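Local coordinates for protein aldehyde dehydrogenase (Trypanosoma brucei, PDB 5MYP) that probably oxidises aldehydes to carboxylic acids with NAD+ as cofactor, as a glycosomal member of the aldehyde dehydrogenase family, at residues R39-V50 with L135-G145. Numbering follows the deposited sequence. Where two conformers were deposited one is given.
Sequences RKQVLRSLLNLV and LQPLLGALAAG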
ATOM      1  N   ARG A  39      22.028   9.316   7.693  1.00 15.26           N
ATOM      2  CA  ARG A  39      21.513   8.486   6.593  1.00 15.21           C
ATOM      3  C   ARG A  39      22.504   8.402   5.435  1.00 15.53           C
ATOM      4  O   ARG A  39      22.730   7.321   4.897  1.00 15.50           O
ATOM      5  CB  ARG A  39      20.175   9.016   6.074  1.00 14.85           C
ATOM      6  CG  ARG A  39      19.044   8.998   7.082  1.00 14.52           C
ATOM      7  CD  ARG A  39      17.737   9.403   6.431  1.00 14.30           C
ATOM      8  NE  ARG A  39      16.812  10.055   7.360  1.00 14.07           N
ATOM      9  CZ  ARG A  39      15.614  10.531   7.020  1.00 13.92           C
ATOM     10  NH1 ARG A  39      15.157  10.413   5.774  1.00 13.79           N
ATOM     11  NH2 ARG A  39      14.856  11.120   7.937  1.00 13.78           N
ATOM     12  N   LYS A  40      23.093   9.540   5.065  1.00 15.90           N
ATOM     13  CA  LYS A  40      24.135   9.578   4.030  1.00 16.67           C
ATOM     14  C   LYS A  40      25.389   8.809   4.440  1.00 16.99           C
ATOM     15  O   LYS A  40      25.971   8.120   3.606  1.00 16.97           O
ATOM     16  CB  LYS A  40      24.493  11.021   3.656  1.00 16.87           C
ATOM     17  CG  LYS A  40      23.376  11.743   2.915  1.00 17.31           C
ATOM     18  CD  LYS A  40      23.773  13.175   2.571  1.00 17.58           C
ATOM     19  CE  LYS A  40      22.546  13.993   2.204  1.00 17.83           C
ATOM     20  NZ  LYS A  40      22.861  15.391   1.800  1.00 18.09           N
ATOM     21  N   GLN A  41      25.791   8.916   5.710  1.00 17.89           N
ATOM     22  CA  GLN A  41      26.917   8.120   6.242  1.00 18.67           C
ATOM     23  C   GLN A  41      26.681   6.612   6.065  1.00 18.11           C
ATOM     24  O   GLN A  41      27.569   5.894   5.602  1.00 17.39           O
ATOM     25  CB  GLN A  41      27.182   8.430   7.722  1.00 19.96           C
ATOM     26  CG  GLN A  41      27.954   9.713   7.976  1.00 21.70           C
ATOM     27  CD  GLN A  41      28.068  10.087   9.454  1.00 23.16           C
ATOM     28  OE1 GLN A  41      28.643  11.127   9.788  1.00 24.96           O
ATOM     29  NE2 GLN A  41      27.518   9.255  10.343  1.00 24.02           N
ATOM     30  N   VAL A  42      25.478   6.154   6.418  1.00 17.82           N
ATOM     31  CA  VAL A  42      25.121   4.734   6.305  1.00 17.96           C
ATOM     32  C   VAL A  42      25.079   4.271   4.845  1.00 17.92           C
ATOM     33  O   VAL A  42      25.580   3.189   4.522  1.00 17.61           O
ATOM     34  CB  VAL A  42      23.770   4.431   7.002  1.00 18.21           C
ATOM     35  CG1 VAL A  42      23.265   3.033   6.686  1.00 18.51           C
ATOM     36  CG2 VAL A  42      23.901   4.602   8.505  1.00 18.49           C
ATOM     37  N   LEU A  43      24.478   5.084   3.977  1.00 18.05           N
ATOM     38  CA  LEU A  43      24.430   4.773   2.547  1.00 18.29           C
ATOM     39  C   LEU A  43      25.823   4.720   1.929  1.00 18.36           C
ATOM     40  O   LEU A  43      26.126   3.788   1.190  1.00 18.07           O
ATOM     41  CB  LEU A  43      23.542   5.767   1.792  1.00 18.42           C
ATOM     42  CG  LEU A  43      22.040   5.680   2.108  1.00 18.59           C
ATOM     43  CD1 LEU A  43      21.324   6.823   1.411  1.00 18.78           C
ATOM     44  CD2 LEU A  43      21.435   4.333   1.707  1.00 18.72           C
ATOM     45  N   ARG A  44      26.659   5.714   2.236  0.70 19.01           N
ATOM     46  CA  ARG A  44      28.059   5.724   1.774  0.70 19.54           C
ATOM     47  C   ARG A  44      28.842   4.502   2.268  0.70 18.73           C
ATOM     48  O   ARG A  44      29.658   3.947   1.535  0.70 18.28           O
ATOM     49  CB  ARG A  44      28.782   7.004   2.213  0.70 20.85           C
ATOM     50  CG  ARG A  44      28.401   8.240   1.406  0.70 22.18           C
ATOM     51  CD  ARG A  44      29.389   9.385   1.599  0.70 23.39           C
ATOM     52  NE  ARG A  44      29.873   9.512   2.977  0.70 24.27           N
ATOM     53  CZ  ARG A  44      29.369  10.312   3.924  0.70 25.18           C
ATOM     54  NH1 ARG A  44      28.327  11.120   3.698  0.70 25.74           N
ATOM     55  NH2 ARG A  44      29.930  10.310   5.134  0.70 25.51           N
ATOM     56  N   SER A  45      28.590   4.080   3.522  0.50 18.10           N
ATOM     57  CA  SER A  45      29.216   2.877   4.101  0.50 17.72           C
ATOM     58  C   SER A  45      28.751   1.595   3.415  0.50 17.42           C
ATOM     59  O   SER A  45      29.545   0.674   3.225  0.50 17.47           O
ATOM     60  CB  SER A  45      28.933   2.780   5.603  0.50 17.64           C
ATOM     61  OG  SER A  45      29.323   3.961   6.276  0.50 17.42           O
ATOM     62  N   LEU A  46      27.472   1.532   3.046  1.00 17.05           N
ATOM     63  CA  LEU A  46      26.942   0.399   2.268  1.00 16.61           C
ATOM     64  C   LEU A  46      27.480   0.379   0.828  1.00 16.30           C
ATOM     65  O   LEU A  46      27.686  -0.692   0.266  1.00 15.75           O
ATOM     66  CB  LEU A  46      25.408   0.371   2.290  1.00 16.46           C
ATOM     67  CG  LEU A  46      24.811  -0.059   3.631  1.00 16.50           C
ATOM     68  CD1 LEU A  46      23.311   0.181   3.681  1.00 16.45           C
ATOM     69  CD2 LEU A  46      25.125  -1.515   3.942  1.00 16.68           C
ATOM     70  N   LEU A  47      27.717   1.551   0.241  1.00 16.38           N
ATOM     71  CA  LEU A  47      28.449   1.634  -1.031  1.00 16.71           C
ATOM     72  C   LEU A  47      29.847   1.034  -0.878  1.00 16.79           C
ATOM     73  O   LEU A  47      30.272   0.225  -1.712  1.00 16.46           O
ATOM     74  CB  LEU A  47      28.547   3.079  -1.532  1.00 16.92           C
ATOM     75  CG  LEU A  47      29.311   3.355  -2.830  1.00 17.14           C
ATOM     76  CD1 LEU A  47      28.759   2.539  -3.979  1.00 17.35           C
ATOM     77  CD2 LEU A  47      29.248   4.839  -3.155  1.00 17.66           C
ATOM     78  N   ASN A  48      30.539   1.411   0.200  1.00 17.28           N
ATOM     79  CA  ASN A  48      31.858   0.840   0.513  1.00 17.66           C
ATOM     80  C   ASN A  48      31.786  -0.676   0.728  1.00 17.55           C
ATOM     81  O   ASN A  48      32.662  -1.402   0.262  1.00 17.35           O
ATOM     82  CB  ASN A  48      32.495   1.518   1.739  1.00 18.16           C
ATOM     83  CG  ASN A  48      32.787   3.000   1.525  1.00 18.76           C
ATOM     84  OD1 ASN A  48      32.977   3.747   2.493  1.00 19.33           O
ATOM     85  ND2 ASN A  48      32.823   3.434   0.269  1.00 18.86           N
ATOM     86  N   LEU A  49      30.744  -1.149   1.417  1.00 17.55           N
ATOM     87  CA  LEU A  49      30.500  -2.596   1.586  1.00 17.64           C
ATOM     88  C   LEU A  49      30.503  -3.328   0.242  1.00 17.57           C
ATOM     89  O   LEU A  49      31.163  -4.356   0.090  1.00 17.17           O
ATOM     90  CB  LEU A  49      29.172  -2.851   2.319  1.00 17.92           C
ATOM     91  CG  LEU A  49      28.588  -4.272   2.346  1.00 18.17           C
ATOM     92  CD1 LEU A  49      29.495  -5.221   3.096  1.00 18.52           C
ATOM     93  CD2 LEU A  49      27.206  -4.281   2.977  1.00 18.34           C
ATOM     94  N   VAL A  50      29.770  -2.784  -0.727  1.00 17.70           N
ATOM     95  CA  VAL A  50      29.655  -3.403  -2.049  1.00 18.07           C
ATOM     96  C   VAL A  50      30.964  -3.268  -2.834  1.00 18.38           C
ATOM     97  O   VAL A  50      31.482  -4.263  -3.342  1.00 18.43           O
ATOM     98  CB  VAL A  50      28.467  -2.822  -2.848  1.00 18.01           C
ATOM     99  CG1 VAL A  50      28.436  -3.381  -4.272  1.00 18.15           C
ATOM    100  CG2 VAL A  50      27.145  -3.129  -2.132  1.00 18.04           C
ATOM    101  N   LEU A 135      19.935  -6.210  -0.307  1.00 15.87           N
ATOM    102  CA  LEU A 135      20.484  -4.854  -0.139  1.00 15.54           C
ATOM    103  C   LEU A 135      19.679  -3.740  -0.807  1.00 15.08           C
ATOM    104  O   LEU A 135      19.602  -2.641  -0.255  1.00 14.91           O
ATOM    105  CB  LEU A 135      21.951  -4.774  -0.599  1.00 15.75           C
ATOM    106  CG  LEU A 135      23.014  -5.513   0.223  1.00 16.10           C
ATOM    107  CD1 LEU A 135      24.406  -5.104  -0.263  1.00 16.39           C
ATOM    108  CD2 LEU A 135      22.875  -5.231   1.712  1.00 16.21           C
ATOM    109  N   GLN A 136      19.095  -3.993  -1.979  1.00 14.70           N
ATOM    110  CA  GLN A 136      18.350  -2.930  -2.681  1.00 14.53           C
ATOM    111  C   GLN A 136      17.163  -2.404  -1.853  1.00 13.90           C
ATOM    112  O   GLN A 136      17.029  -1.190  -1.710  1.00 13.86           O
ATOM    113  CB  GLN A 136      17.930  -3.344  -4.104  1.00 14.98           C
ATOM    114  CG  GLN A 136      17.344  -2.197  -4.918  1.00 15.45           C
ATOM    115  CD  GLN A 136      17.272  -2.473  -6.408  1.00 15.75           C
ATOM    116  OE1 GLN A 136      17.143  -3.613  -6.841  1.00 16.73           O
ATOM    117  NE2 GLN A 136      17.263  -1.414  -7.196  1.00 16.36           N
ATOM    118  N   PRO A 137      16.328  -3.302  -1.278  1.00 13.16           N
ATOM    119  CA  PRO A 137      15.286  -2.828  -0.348  1.00 12.91           C
ATOM    120  C   PRO A 137      15.843  -2.135   0.901  1.00 12.45           C
ATOM    121  O   PRO A 137      15.312  -1.107   1.316  1.00 12.38           O
ATOM    122  CB  PRO A 137      14.546  -4.116   0.055  1.00 12.92           C
ATOM    123  CG  PRO A 137      14.865  -5.102  -1.008  1.00 13.02           C
ATOM    124  CD  PRO A 137      16.236  -4.756  -1.498  1.00 13.15           C
ATOM    125  N   LEU A 138      16.897  -2.705   1.487  1.00 12.06           N
ATOM    126  CA  LEU A 138      17.538  -2.130   2.673  1.00 11.79           C
ATOM    127  C   LEU A 138      17.996  -0.685   2.442  1.00 11.70           C
ATOM    128  O   LEU A 138      17.730   0.185   3.268  1.00 11.51           O
ATOM    129  CB  LEU A 138      18.725  -2.990   3.119  1.00 11.75           C
ATOM    130  CG  LEU A 138      19.515  -2.503   4.339  1.00 11.72           C
ATOM    131  CD1 LEU A 138      18.621  -2.445   5.574  1.00 11.74           C
ATOM    132  CD2 LEU A 138      20.725  -3.391   4.573  1.00 11.67           C
ATOM    133  N   LEU A 139      18.678  -0.440   1.323  1.00 11.67           N
ATOM    134  CA  LEU A 139      19.155   0.910   0.985  1.00 11.78           C
ATOM    135  C   LEU A 139      18.011   1.926   1.015  1.00 11.54           C
ATOM    136  O   LEU A 139      18.144   3.003   1.599  1.00 11.36           O
ATOM    137  CB  LEU A 139      19.828   0.926  -0.388  1.00 12.20           C
ATOM    138  CG  LEU A 139      21.174   0.210  -0.491  1.00 12.46           C
ATOM    139  CD1 LEU A 139      21.549  -0.002  -1.948  1.00 12.69           C
ATOM    140  CD2 LEU A 139      22.250   0.990   0.247  1.00 12.80           C
ATOM    141  N   GLY A 140      16.890   1.555   0.401  1.00 11.13           N
ATOM    142  CA  GLY A 140      15.683   2.371   0.414  1.00 10.96           C
ATOM    143  C   GLY A 140      15.115   2.631   1.801  1.00 10.63           C
ATOM    144  O   GLY A 140      14.745   3.758   2.117  1.00 10.44           O
ATOM    145  N   ALA A 141      15.046   1.585   2.622  1.00 10.48           N
ATOM    146  CA  ALA A 141      14.533   1.708   3.993  1.00 10.34           C
ATOM    147  C   ALA A 141      15.390   2.659   4.838  1.00 10.21           C
ATOM    148  O   ALA A 141      14.858   3.465   5.595  1.00 10.11           O
ATOM    149  CB  ALA A 141      14.443   0.339   4.659  1.00 10.32           C
ATOM    150  N   LEU A 142      16.711   2.568   4.681  1.00 10.12           N
ATOM    151  CA  LEU A 142      17.638   3.420   5.425  1.00 10.07           C
ATOM    152  C   LEU A 142      17.650   4.862   4.904  1.00 10.05           C
ATOM    153  O   LEU A 142      17.807   5.803   5.689  1.00  9.71           O
ATOM    154  CB  LEU A 142      19.047   2.824   5.399  1.00 10.11           C
ATOM    155  CG  LEU A 142      19.180   1.444   6.061  1.00 10.13           C
ATOM    156  CD1 LEU A 142      20.521   0.806   5.748  1.00 10.12           C
ATOM    157  CD2 LEU A 142      18.956   1.524   7.567  1.00 10.15           C
ATOM    158  N   ALA A 143      17.460   5.035   3.594  1.00 10.10           N
ATOM    159  CA  ALA A 143      17.317   6.374   2.994  1.00 10.26           C
ATOM    160  C   ALA A 143      16.120   7.146   3.564  1.00 10.40           C
ATOM    161  O   ALA A 143      16.181   8.376   3.706  1.00 10.27           O
ATOM    162  CB  ALA A 143      17.201   6.267   1.478  1.00 10.35           C
ATOM    163  N   ALA A 144      15.056   6.412   3.905  1.00 10.42           N
ATOM    164  CA  ALA A 144      13.838   6.976   4.495  1.00 10.41           C
ATOM    165  C   ALA A 144      13.897   7.180   6.018  1.00 10.43           C
ATOM    166  O   ALA A 144      12.900   7.572   6.618  1.00 10.69           O
ATOM    167  CB  ALA A 144      12.638   6.100   4.134  1.00 10.49           C
ATOM    168  N   GLY A 145      15.047   6.924   6.641  1.00 10.47           N
ATOM    169  CA  GLY A 145      15.248   7.197   8.064  1.00 10.25           C
ATOM    170  C   GLY A 145      14.756   6.113   9.010  1.00 10.14           C
ATOM    171  O   GLY A 145      14.567   6.364  10.200  1.00 10.18           O
TER
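The Arg39 guanidinium lies with one face over Ala144 and Gly145, where Gly145 CA sits 3.3 Å from Arg39 NE, offset toward the rim. At its edge, NH1 gives a hydrogen bond to Ala143 O (3.1 Å). The N-H...O angle is 154°. The oxygen is tilted 17° from the guanidinium plane. The Arg39 side chain is extended from CG to NE, which carries the group past the end of helix 132-143. Gly145 closes that end with positive phi in a Schellman motif. NH2 bonds to Arg34 O, outside the two segments, so the guanidinium has a second carbonyl partner.

The remaining contacts between side chains are apolar. Leu46 CD1 meets Leu142 CD1 at 3.5 Å, the side chains crossing at about a right angle, and Leu139 CD2 at 3.7 Å. Leu43 CD2 also touches Leu139 CD2 (3.7 Å). The Val50 and Leu135 side chains pass in opposite directions, with Val50 CG2 3.9 Å from Leu135 CD1.

The axes of segments 39-50 and 135-143 run nearly antiparallel (163°) and come within 9.7 Å. The contact lies away from the predicted active-site residues Glu223 and Cys259. Helix 132-143 follows strand 110-124 of a mixed, largely parallel sheet, consistent with the Rossmann-like NAD-binding domain of aldehyde dehydrogenases. Met91 of helix 69-95 touches Arg39 and Leu43, and helix 157-170 packs on Leu46 and Leu49. From strand 110-124, Val121 and Val123 touch helix 132-143 at Ala141 and Pro137.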